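Local atomic coordinates of alcohol dehydrogenase (Thermus thermophilus, PDB entry 2EIH), a protein that binds zinc and probably acts as a nicotinamide-dependent oxidoreductase of the zinc-binding alcohol dehydrogenase family. Residues S52-A63 against I112-A122; G82-G90 against F141-L152. One frame throughout, in Å; residues are numbered along the deposited sequence.

How the interactions relate
Both contacts are largely buried, their centres about 17 Å apart. Interaction 1 joins two loop-rich segments of the GroES-like region, held by polar bonds (backbone carbonyls taken up by backbone N-H groups, a serine hydroxyl and a histidine) with CH-pi contacts over two aromatic rings. Interaction 2 sets strand 84-91 against helices 141-146 and 148-161, and there the grip is apolar, through valine, alanine, proline and leucine. Residues 82-90 link the two. Leu113 N lies 3.1 Å from Pro89 O, probably hydrogen-bonded, and Thr120 CG2 packs on Ile87 CD1, so that the loops of interaction 1 and the helices of interaction 2 share one strand.

Interaction 1 (S52-A63 against I112-A122); sequences SPKLPLPHVLGA and ILGEHRHGTYA
His59 reaches into the 112-122 loop, and its NE2 donates to Gly114 O at 2.6 Å, the acceptor in the ring plane, the nitrogen above the carbonyl plane. CG anti to the backbone N (chi1 177°) carries the His59 ring across. Ser52 OG gives its proton to Glu115 O, 2.7 Å away, and sits over a face of the His116 ring; Glu115 OE2 accepts Ile112 N. Three successive carbonyls are taken: Val60 O by Gly119 N (2.6 Å), Leu61 O by Tyr121 N (3.0 Å) and Gly62 O by Thr120 N (2.9 Å). These backbone bonds lace together two mostly irregular segments of the GroES-like region, the turn around strand 59-60 and the loop between strands 111-112 and 124-128. A CB on Gly62 or Gly119 would clash across the seam.

Val60 CG2 sits over the centre of the His118 imidazole, 3.5 Å from its centroid, and His118 NE2 bonds weakly to Pro58 O (3.4 Å). Leu61 CB lies likewise over the Tyr121 phenol. Tyr121 OH is hydrogen-bonded to Asp43 and His326; an alanine in place of Tyr121 would probably leave both without that partner and Leu61 CB without its aromatic cover. Thr120 OG1 bonds to Asp64 O. Helix 41-48 packs through Val46 on Leu55, His59 and Leu61, strand 2-6 meets Pro58, Leu61 and Tyr121, and strand 84-91 backs Ala63 and Leu113.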
loop_
_atom_site.group_PDB
_atom_site.type_symbol
_atom_site.label_atom_id
_atom_site.label_comp_id
_atom_site.label_asym_id
_atom_site.label_seq_id
_atom_site.Cartn_x
_atom_site.Cartn_y
_atom_site.Cartn_z
ATOM N N SER A 52 -0.766 22.131 26.779
ATOM C CA SER A 52 0.490 22.840 26.935
ATOM C C SER A 52 0.725 23.449 28.318
ATOM O O SER A 52 0.850 24.670 28.466
ATOM C CB SER A 52 0.594 23.924 25.864
ATOM O OG SER A 52 0.538 23.346 24.570
ATOM N N PRO A 53 0.757 22.603 29.359
ATOM C CA PRO A 53 0.995 23.103 30.717
ATOM C C PRO A 53 2.462 23.549 30.788
ATOM O O PRO A 53 3.221 23.342 29.837
ATOM C CB PRO A 53 0.715 21.877 31.588
ATOM C CG PRO A 53 -0.305 21.119 30.792
ATOM C CD PRO A 53 0.264 21.215 29.394
ATOM N N LYS A 54 2.861 24.145 31.905
ATOM C CA LYS A 54 4.233 24.616 32.070
ATOM C C LYS A 54 4.602 25.602 30.959
ATOM O O LYS A 54 5.776 25.894 30.727
ATOM C CB LYS A 54 5.215 23.432 32.079
ATOM C CG LYS A 54 5.136 22.556 33.333
ATOM C CD LYS A 54 3.801 21.819 33.422
ATOM C CE LYS A 54 3.640 21.058 34.733
ATOM N NZ LYS A 54 2.315 20.374 34.800
ATOM N N LEU A 55 3.583 26.114 30.280
ATOM C CA LEU A 55 3.760 27.072 29.200
ATOM C C LEU A 55 4.044 28.471 29.752
ATOM O O LEU A 55 3.251 29.020 30.521
ATOM C CB LEU A 55 2.490 27.112 28.352
ATOM C CG LEU A 55 2.435 28.229 27.310
ATOM C CD1 LEU A 55 3.318 27.867 26.128
ATOM C CD2 LEU A 55 0.998 28.441 26.856
ATOM N N PRO A 56 5.175 29.074 29.357
ATOM C CA PRO A 56 5.520 30.414 29.837
ATOM C C PRO A 56 4.486 31.452 29.410
ATOM O O PRO A 56 3.836 31.300 28.384
ATOM C CB PRO A 56 6.887 30.659 29.202
ATOM C CG PRO A 56 6.772 29.930 27.898
ATOM C CD PRO A 56 6.129 28.627 28.327
ATOM N N LEU A 57 4.336 32.502 30.207
ATOM C CA LEU A 57 3.392 33.565 29.901
ATOM C C LEU A 57 4.150 34.891 29.917
ATOM O O LEU A 57 5.154 35.018 30.614
ATOM C CB LEU A 57 2.257 33.576 30.924
ATOM C CG LEU A 57 1.552 32.234 31.163
ATOM C CD1 LEU A 57 0.424 32.419 32.174
ATOM C CD2 LEU A 57 0.993 31.679 29.852
ATOM N N PRO A 58 3.680 35.898 29.151
ATOM C CA PRO A 58 2.504 35.804 28.280
ATOM C C PRO A 58 2.736 34.925 27.051
ATOM O O PRO A 58 3.868 34.754 26.606
ATOM C CB PRO A 58 2.241 37.263 27.920
ATOM C CG PRO A 58 3.615 37.821 27.826
ATOM C CD PRO A 58 4.288 37.239 29.062
ATOM N N HIS A 59 1.655 34.381 26.503
ATOM C CA HIS A 59 1.732 33.523 25.329
ATOM C C HIS A 59 0.845 34.020 24.194
ATOM O O HIS A 59 -0.274 34.481 24.418
ATOM C CB HIS A 59 1.328 32.093 25.696
ATOM C CG HIS A 59 1.305 31.159 24.534
ATOM N ND1 HIS A 59 2.427 30.898 23.771
ATOM C CD2 HIS A 59 0.305 30.425 23.995
ATOM C CE1 HIS A 59 2.111 30.042 22.813
ATOM N NE2 HIS A 59 0.831 29.741 22.927
ATOM N N VAL A 60 1.357 33.921 22.972
ATOM C CA VAL A 60 0.605 34.331 21.798
ATOM C C VAL A 60 0.068 33.085 21.111
ATOM O O VAL A 60 0.832 32.262 20.619
ATOM C CB VAL A 60 1.485 35.095 20.794
ATOM C CG1 VAL A 60 0.643 35.537 19.588
ATOM C CG2 VAL A 60 2.105 36.298 21.471
ATOM N N LEU A 61 -1.249 32.953 21.075
ATOM C CA LEU A 61 -1.868 31.811 20.442
ATOM C C LEU A 61 -1.821 31.990 18.924
ATOM O O LEU A 61 -1.300 32.990 18.429
ATOM C CB LEU A 61 -3.319 31.705 20.913
ATOM C CG LEU A 61 -3.554 31.619 22.428
ATOM C CD1 LEU A 61 -5.055 31.719 22.733
ATOM C CD2 LEU A 61 -3.001 30.303 22.972
ATOM N N GLY A 62 -2.368 31.021 18.192
ATOM C CA GLY A 62 -2.405 31.118 16.741
ATOM C C GLY A 62 -1.555 30.143 15.944
ATOM O O GLY A 62 -0.325 30.260 15.898
ATOM N N ALA A 63 -2.208 29.179 15.301
ATOM C CA ALA A 63 -1.490 28.207 14.487
ATOM C C ALA A 63 -1.641 28.568 13.006
ATOM O O ALA A 63 -0.679 28.518 12.239
ATOM C CB ALA A 63 -2.018 26.789 14.759
ATOM N N ILE A 112 2.815 22.356 17.180
ATOM C CA ILE A 112 1.974 23.155 16.316
ATOM C C ILE A 112 2.176 24.611 16.711
ATOM O O ILE A 112 2.142 24.945 17.896
ATOM C CB ILE A 112 0.495 22.780 16.485
ATOM C CG1 ILE A 112 0.342 21.251 16.437
ATOM C CG2 ILE A 112 -0.324 23.421 15.384
ATOM C CD1 ILE A 112 -1.078 20.765 16.619
ATOM N N LEU A 113 2.420 25.469 15.724
ATOM C CA LEU A 113 2.616 26.891 15.982
ATOM C C LEU A 113 1.510 27.393 16.913
ATOM O O LEU A 113 0.337 27.052 16.740
ATOM C CB LEU A 113 2.584 27.675 14.663
ATOM C CG LEU A 113 2.746 29.197 14.733
ATOM C CD1 LEU A 113 4.051 29.530 15.414
ATOM C CD2 LEU A 113 2.708 29.794 13.342
ATOM N N GLY A 114 1.891 28.181 17.913
ATOM C CA GLY A 114 0.916 28.718 18.853
ATOM C C GLY A 114 0.583 27.809 20.028
ATOM O O GLY A 114 -0.064 28.220 20.994
ATOM N N GLU A 115 1.027 26.563 19.947
ATOM C CA GLU A 115 0.768 25.611 21.012
ATOM C C GLU A 115 1.809 25.732 22.123
ATOM O O GLU A 115 1.494 25.575 23.303
ATOM C CB GLU A 115 0.775 24.192 20.454
ATOM C CG GLU A 115 0.394 23.133 21.463
ATOM C CD GLU A 115 0.619 21.738 20.938
ATOM O OE1 GLU A 115 0.296 20.777 21.667
ATOM O OE2 GLU A 115 1.129 21.597 19.804
ATOM N N HIS A 116 3.048 26.021 21.745
ATOM C CA HIS A 116 4.124 26.150 22.717
ATOM C C HIS A 116 4.945 27.398 22.473
ATOM O O HIS A 116 5.549 27.945 23.396
ATOM C CB HIS A 116 5.024 24.923 22.652
ATOM C CG HIS A 116 4.343 23.665 23.080
ATOM N ND1 HIS A 116 3.944 23.446 24.380
ATOM C CD2 HIS A 116 3.947 22.576 22.376
ATOM C CE1 HIS A 116 3.331 22.277 24.461
ATOM N NE2 HIS A 116 3.319 21.731 23.259
ATOM N N ARG A 117 4.962 27.836 21.219
ATOM C CA ARG A 117 5.695 29.024 20.811
ATOM C C ARG A 117 4.699 30.073 20.322
ATOM O O ARG A 117 3.619 29.724 19.865
ATOM C CB ARG A 117 6.671 28.677 19.689
ATOM C CG ARG A 117 7.605 29.820 19.369
ATOM C CD ARG A 117 8.595 29.463 18.277
ATOM N NE ARG A 117 7.970 29.377 16.956
ATOM C CZ ARG A 117 7.435 30.403 16.298
ATOM N NH1 ARG A 117 6.897 30.208 15.103
ATOM N NH2 ARG A 117 7.439 31.619 16.823
ATOM N N HIS A 118 5.062 31.350 20.425
ATOM C CA HIS A 118 4.183 32.429 19.987
ATOM C C HIS A 118 3.606 32.182 18.600
ATOM O O HIS A 118 4.341 31.920 17.644
ATOM C CB HIS A 118 4.922 33.767 19.979
ATOM C CG HIS A 118 5.092 34.378 21.332
ATOM N ND1 HIS A 118 5.507 35.683 21.512
ATOM C CD2 HIS A 118 4.914 33.870 22.576
ATOM C CE1 HIS A 118 5.575 35.949 22.801
ATOM N NE2 HIS A 118 5.220 34.864 23.471
ATOM N N GLY A 119 2.288 32.294 18.486
ATOM C CA GLY A 119 1.642 32.048 17.208
ATOM C C GLY A 119 1.289 33.228 16.327
ATOM O O GLY A 119 2.010 34.226 16.267
ATOM N N THR A 120 0.149 33.114 15.654
ATOM C CA THR A 120 -0.302 34.137 14.727
ATOM C C THR A 120 -1.194 35.270 15.228
ATOM O O THR A 120 -1.603 36.102 14.436
ATOM C CB THR A 120 -0.977 33.466 13.496
ATOM O OG1 THR A 120 -2.078 32.648 13.924
ATOM C CG2 THR A 120 0.039 32.596 12.760
ATOM N N TYR A 121 -1.494 35.318 16.522
ATOM C CA TYR A 121 -2.330 36.400 17.057
ATOM C C TYR A 121 -1.520 37.691 17.242
ATOM O O TYR A 121 -1.652 38.373 18.263
ATOM C CB TYR A 121 -2.900 36.038 18.420
ATOM C CG TYR A 121 -4.043 35.034 18.431
ATOM C CD1 TYR A 121 -4.092 33.962 17.536
ATOM C CD2 TYR A 121 -4.994 35.083 19.441
ATOM C CE1 TYR A 121 -5.059 32.961 17.665
ATOM C CE2 TYR A 121 -5.963 34.102 19.584
ATOM C CZ TYR A 121 -5.988 33.040 18.705
ATOM O OH TYR A 121 -6.908 32.047 18.892
ATOM N N ALA A 122 -0.684 38.023 16.263
ATOM C CA ALA A 122 0.132 39.234 16.305
ATOM C C ALA A 122 0.357 39.761 14.894
ATOM O O ALA A 122 -0.046 39.135 13.923
ATOM C CB ALA A 122 1.465 38.930 16.969
#

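Interaction 2 (G82-G90 against F141-L152); sequences GDEVVINPG and FEEAAAIPLTFL
Glu84 and Phe141 meet because both first torsions put CG anti to the carbonyl carbon (chi1 -63° and -77°), and the glutamate then runs on extended until its carboxylate arrives at the far end of the ring. OE1 comes within 3.5 Å of Phe141 CZ, with the carboxylate and ring planes turned 43° apart and the two side chains crossing at about a right angle. This is van der Waals contact; the charge is answered elsewhere, by a salt bridge from Glu84 OE2 to Lys135, which also makes a cation-pi contact with the Phe141 ring. One lysine therefore ties both sides of this end together.

Two residues on, Val86 faces the helices again. Its CG1 branch touches Ala144 CB at 3.7 Å, a methyl small enough for helix 141-146 to lie close to the strand, and its CB stands farther off, 4.4 Å from Pro148 CG. Pro148 fills the next position, where helix 141-146 gives way to helix 148-161. Its CG and CB both lie 3.3 Å from Ile87 O, and CB also meets Pro89 CD at 3.8 Å, the two side chains crossing at about a right angle. Pro89 also reaches the first turn of helix 148-161, where its CG meets Leu149 CD2 at 4.1 Å. Leu152 CD1 approaches both Pro89 CD and the amide oxygen of Asn88, whose ND2 is bonded to Lys294 O.

A strand of the GroES-like sheet thus packs on two consecutive helices that lead toward the Rossmann-type region, consistent with the family's two-domain layout. Helix 297-306 closes in beside this seam, with Leu301 on Val86 and Leu297 on Asn88. Strand 64-72, the antiparallel neighbour of 84-91, touches Phe141 through Val68 and Pro148 through Asp64.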
loop_
_atom_site.group_PDB
_atom_site.type_symbol
_atom_site.label_atom_id
_atom_site.label_comp_id
_atom_site.label_asym_id
_atom_site.label_seq_id
_atom_site.Cartn_x
_atom_site.Cartn_y
_atom_site.Cartn_z
ATOM N N GLY A 82 7.574 40.935 0.445
ATOM C CA GLY A 82 6.494 41.329 -0.432
ATOM C C GLY A 82 5.695 40.109 -0.826
ATOM O O GLY A 82 4.509 40.214 -1.136
ATOM N N ASP A 83 6.345 38.948 -0.799
ATOM C CA ASP A 83 5.703 37.682 -1.165
ATOM C C ASP A 83 4.523 37.303 -0.283
ATOM O O ASP A 83 4.629 37.311 0.937
ATOM C CB ASP A 83 6.714 36.537 -1.117
ATOM C CG ASP A 83 7.812 36.679 -2.145
ATOM O OD1 ASP A 83 8.689 35.794 -2.177
ATOM O OD2 ASP A 83 7.802 37.660 -2.915
ATOM N N GLU A 84 3.403 36.966 -0.913
ATOM C CA GLU A 84 2.221 36.566 -0.172
ATOM C C GLU A 84 2.367 35.077 0.170
ATOM O O GLU A 84 2.728 34.260 -0.693
ATOM C CB GLU A 84 0.966 36.818 -0.999
ATOM C CG GLU A 84 0.722 38.294 -1.328
ATOM C CD GLU A 84 -0.720 38.555 -1.740
ATOM O OE1 GLU A 84 -1.098 39.726 -1.949
ATOM O OE2 GLU A 84 -1.481 37.574 -1.847
ATOM N N VAL A 85 2.102 34.739 1.437
ATOM C CA VAL A 85 2.244 33.373 1.935
ATOM C C VAL A 85 1.231 32.956 3.012
ATOM O O VAL A 85 0.559 33.782 3.630
ATOM C CB VAL A 85 3.657 33.172 2.544
ATOM C CG1 VAL A 85 4.726 33.411 1.490
ATOM C CG2 VAL A 85 3.877 34.137 3.716
ATOM N N VAL A 86 1.136 31.649 3.218
ATOM C CA VAL A 86 0.281 31.072 4.249
ATOM C C VAL A 86 1.276 30.260 5.073
ATOM O O VAL A 86 2.350 29.903 4.592
ATOM C CB VAL A 86 -0.801 30.132 3.674
ATOM C CG1 VAL A 86 -1.673 30.893 2.704
ATOM C CG2 VAL A 86 -0.151 28.954 2.980
ATOM N N ILE A 87 0.905 29.969 6.310
ATOM C CA ILE A 87 1.747 29.235 7.241
ATOM C C ILE A 87 1.381 27.759 7.291
ATOM O O ILE A 87 0.212 27.408 7.232
ATOM C CB ILE A 87 1.588 29.855 8.640
ATOM C CG1 ILE A 87 2.221 31.255 8.653
ATOM C CG2 ILE A 87 2.123 28.914 9.698
ATOM C CD1 ILE A 87 1.842 32.078 9.848
ATOM N N ASN A 88 2.400 26.908 7.375
ATOM C CA ASN A 88 2.255 25.444 7.478
ATOM C C ASN A 88 2.498 25.295 8.985
ATOM O O ASN A 88 3.641 25.300 9.428
ATOM C CB ASN A 88 3.381 24.761 6.697
ATOM C CG ASN A 88 2.987 23.401 6.155
ATOM O OD1 ASN A 88 2.477 22.550 6.884
ATOM N ND2 ASN A 88 3.256 23.179 4.877
ATOM N N PRO A 89 1.431 25.146 9.783
ATOM C CA PRO A 89 1.500 25.024 11.244
ATOM C C PRO A 89 2.312 23.898 11.877
ATOM O O PRO A 89 2.492 23.879 13.099
ATOM C CB PRO A 89 0.032 24.994 11.646
ATOM C CG PRO A 89 -0.591 24.262 10.517
ATOM C CD PRO A 89 0.091 24.798 9.286
ATOM N N GLY A 90 2.837 22.981 11.066
ATOM C CA GLY A 90 3.606 21.871 11.615
ATOM C C GLY A 90 5.076 22.139 11.886
ATOM O O GLY A 90 5.855 22.357 10.958
ATOM N N PHE A 141 -6.834 37.233 2.043
ATOM C CA PHE A 141 -6.005 36.792 3.153
ATOM C C PHE A 141 -6.789 35.974 4.224
ATOM O O PHE A 141 -6.243 35.020 4.787
ATOM C CB PHE A 141 -5.298 38.005 3.765
ATOM C CG PHE A 141 -4.123 38.488 2.955
ATOM C CD1 PHE A 141 -2.946 37.746 2.899
ATOM C CD2 PHE A 141 -4.187 39.687 2.250
ATOM C CE1 PHE A 141 -1.860 38.200 2.159
ATOM C CE2 PHE A 141 -3.101 40.143 1.506
ATOM C CZ PHE A 141 -1.940 39.404 1.462
ATOM N N GLU A 142 -8.056 36.309 4.484
ATOM C CA GLU A 142 -8.832 35.570 5.487
ATOM C C GLU A 142 -9.167 34.164 4.999
ATOM O O GLU A 142 -9.275 33.234 5.795
ATOM C CB GLU A 142 -10.136 36.296 5.841
ATOM C CG GLU A 142 -9.948 37.669 6.477
ATOM C CD GLU A 142 -9.692 38.770 5.459
ATOM O OE1 GLU A 142 -9.411 38.450 4.282
ATOM O OE2 GLU A 142 -9.784 39.957 5.843
ATOM N N GLU A 143 -9.346 34.019 3.690
ATOM C CA GLU A 143 -9.657 32.728 3.096
ATOM C C GLU A 143 -8.395 31.858 3.156
ATOM O O GLU A 143 -8.442 30.670 3.522
ATOM C CB GLU A 143 -10.120 32.928 1.644
ATOM C CG GLU A 143 -11.525 33.508 1.481
ATOM C CD GLU A 143 -11.928 33.735 0.020
ATOM O OE1 GLU A 143 -13.137 33.663 -0.278
ATOM O OE2 GLU A 143 -11.033 33.951 -0.821
ATOM N N ALA A 144 -7.256 32.467 2.829
ATOM C CA ALA A 144 -5.973 31.770 2.857
ATOM C C ALA A 144 -5.674 31.267 4.274
ATOM O O ALA A 144 -5.394 30.074 4.471
ATOM C CB ALA A 144 -4.871 32.700 2.381
ATOM N N ALA A 145 -5.750 32.161 5.261
ATOM C CA ALA A 145 -5.481 31.760 6.645
ATOM C C ALA A 145 -6.372 30.627 7.119
ATOM O O ALA A 145 -5.998 29.858 7.992
ATOM C CB ALA A 145 -5.633 32.954 7.589
ATOM N N ALA A 146 -7.547 30.502 6.533
ATOM C CA ALA A 146 -8.462 29.456 6.960
ATOM C C ALA A 146 -8.122 28.038 6.472
ATOM O O ALA A 146 -8.605 27.060 7.032
ATOM C CB ALA A 146 -9.885 29.816 6.534
ATOM N N ILE A 147 -7.270 27.923 5.458
ATOM C CA ILE A 147 -6.944 26.631 4.879
ATOM C C ILE A 147 -6.086 25.574 5.601
ATOM O O ILE A 147 -6.607 24.514 5.990
ATOM C CB ILE A 147 -6.323 26.812 3.473
ATOM C CG1 ILE A 147 -7.294 27.543 2.575
ATOM C CG2 ILE A 147 -5.958 25.440 2.873
ATOM C CD1 ILE A 147 -6.693 28.006 1.270
ATOM N N PRO A 148 -4.779 25.852 5.800
ATOM C CA PRO A 148 -3.815 24.950 6.434
ATOM C C PRO A 148 -4.286 23.915 7.461
ATOM O O PRO A 148 -4.509 22.745 7.118
ATOM C CB PRO A 148 -2.770 25.909 6.969
ATOM C CG PRO A 148 -2.793 27.005 5.972
ATOM C CD PRO A 148 -4.270 27.235 5.831
ATOM N N LEU A 149 -4.402 24.328 8.718
ATOM C CA LEU A 149 -4.789 23.424 9.800
ATOM C C LEU A 149 -5.938 22.456 9.457
ATOM O O LEU A 149 -5.754 21.235 9.527
ATOM C CB LEU A 149 -5.136 24.247 11.056
ATOM C CG LEU A 149 -5.154 23.691 12.502
ATOM C CD1 LEU A 149 -6.017 22.441 12.573
ATOM C CD2 LEU A 149 -3.749 23.404 12.989
ATOM N N THR A 150 -7.117 22.959 9.090
ATOM C CA THR A 150 -8.209 22.031 8.793
ATOM C C THR A 150 -8.018 21.223 7.525
ATOM O O THR A 150 -8.316 20.034 7.509
ATOM C CB THR A 150 -9.600 22.728 8.721
ATOM O OG1 THR A 150 -9.521 23.904 7.907
ATOM C CG2 THR A 150 -10.102 23.080 10.109
ATOM N N PHE A 151 -7.536 21.842 6.454
ATOM C CA PHE A 151 -7.343 21.048 5.250
ATOM C C PHE A 151 -6.326 19.924 5.427
ATOM O O PHE A 151 -6.520 18.831 4.905
ATOM C CB PHE A 151 -7.014 21.931 4.046
ATOM C CG PHE A 151 -8.234 22.505 3.408
ATOM C CD1 PHE A 151 -8.823 23.645 3.926
ATOM C CD2 PHE A 151 -8.884 21.817 2.389
ATOM C CE1 PHE A 151 -10.056 24.090 3.453
ATOM C CE2 PHE A 151 -10.116 22.246 1.904
ATOM C CZ PHE A 151 -10.700 23.393 2.449
ATOM N N LEU A 152 -5.266 20.163 6.189
ATOM C CA LEU A 152 -4.280 19.114 6.405
ATOM C C LEU A 152 -4.844 17.967 7.224
ATOM O O LEU A 152 -4.563 16.808 6.949
ATOM C CB LEU A 152 -3.047 19.680 7.109
ATOM C CG LEU A 152 -2.167 20.549 6.215
ATOM C CD1 LEU A 152 -1.297 21.453 7.070
ATOM C CD2 LEU A 152 -1.313 19.653 5.329
#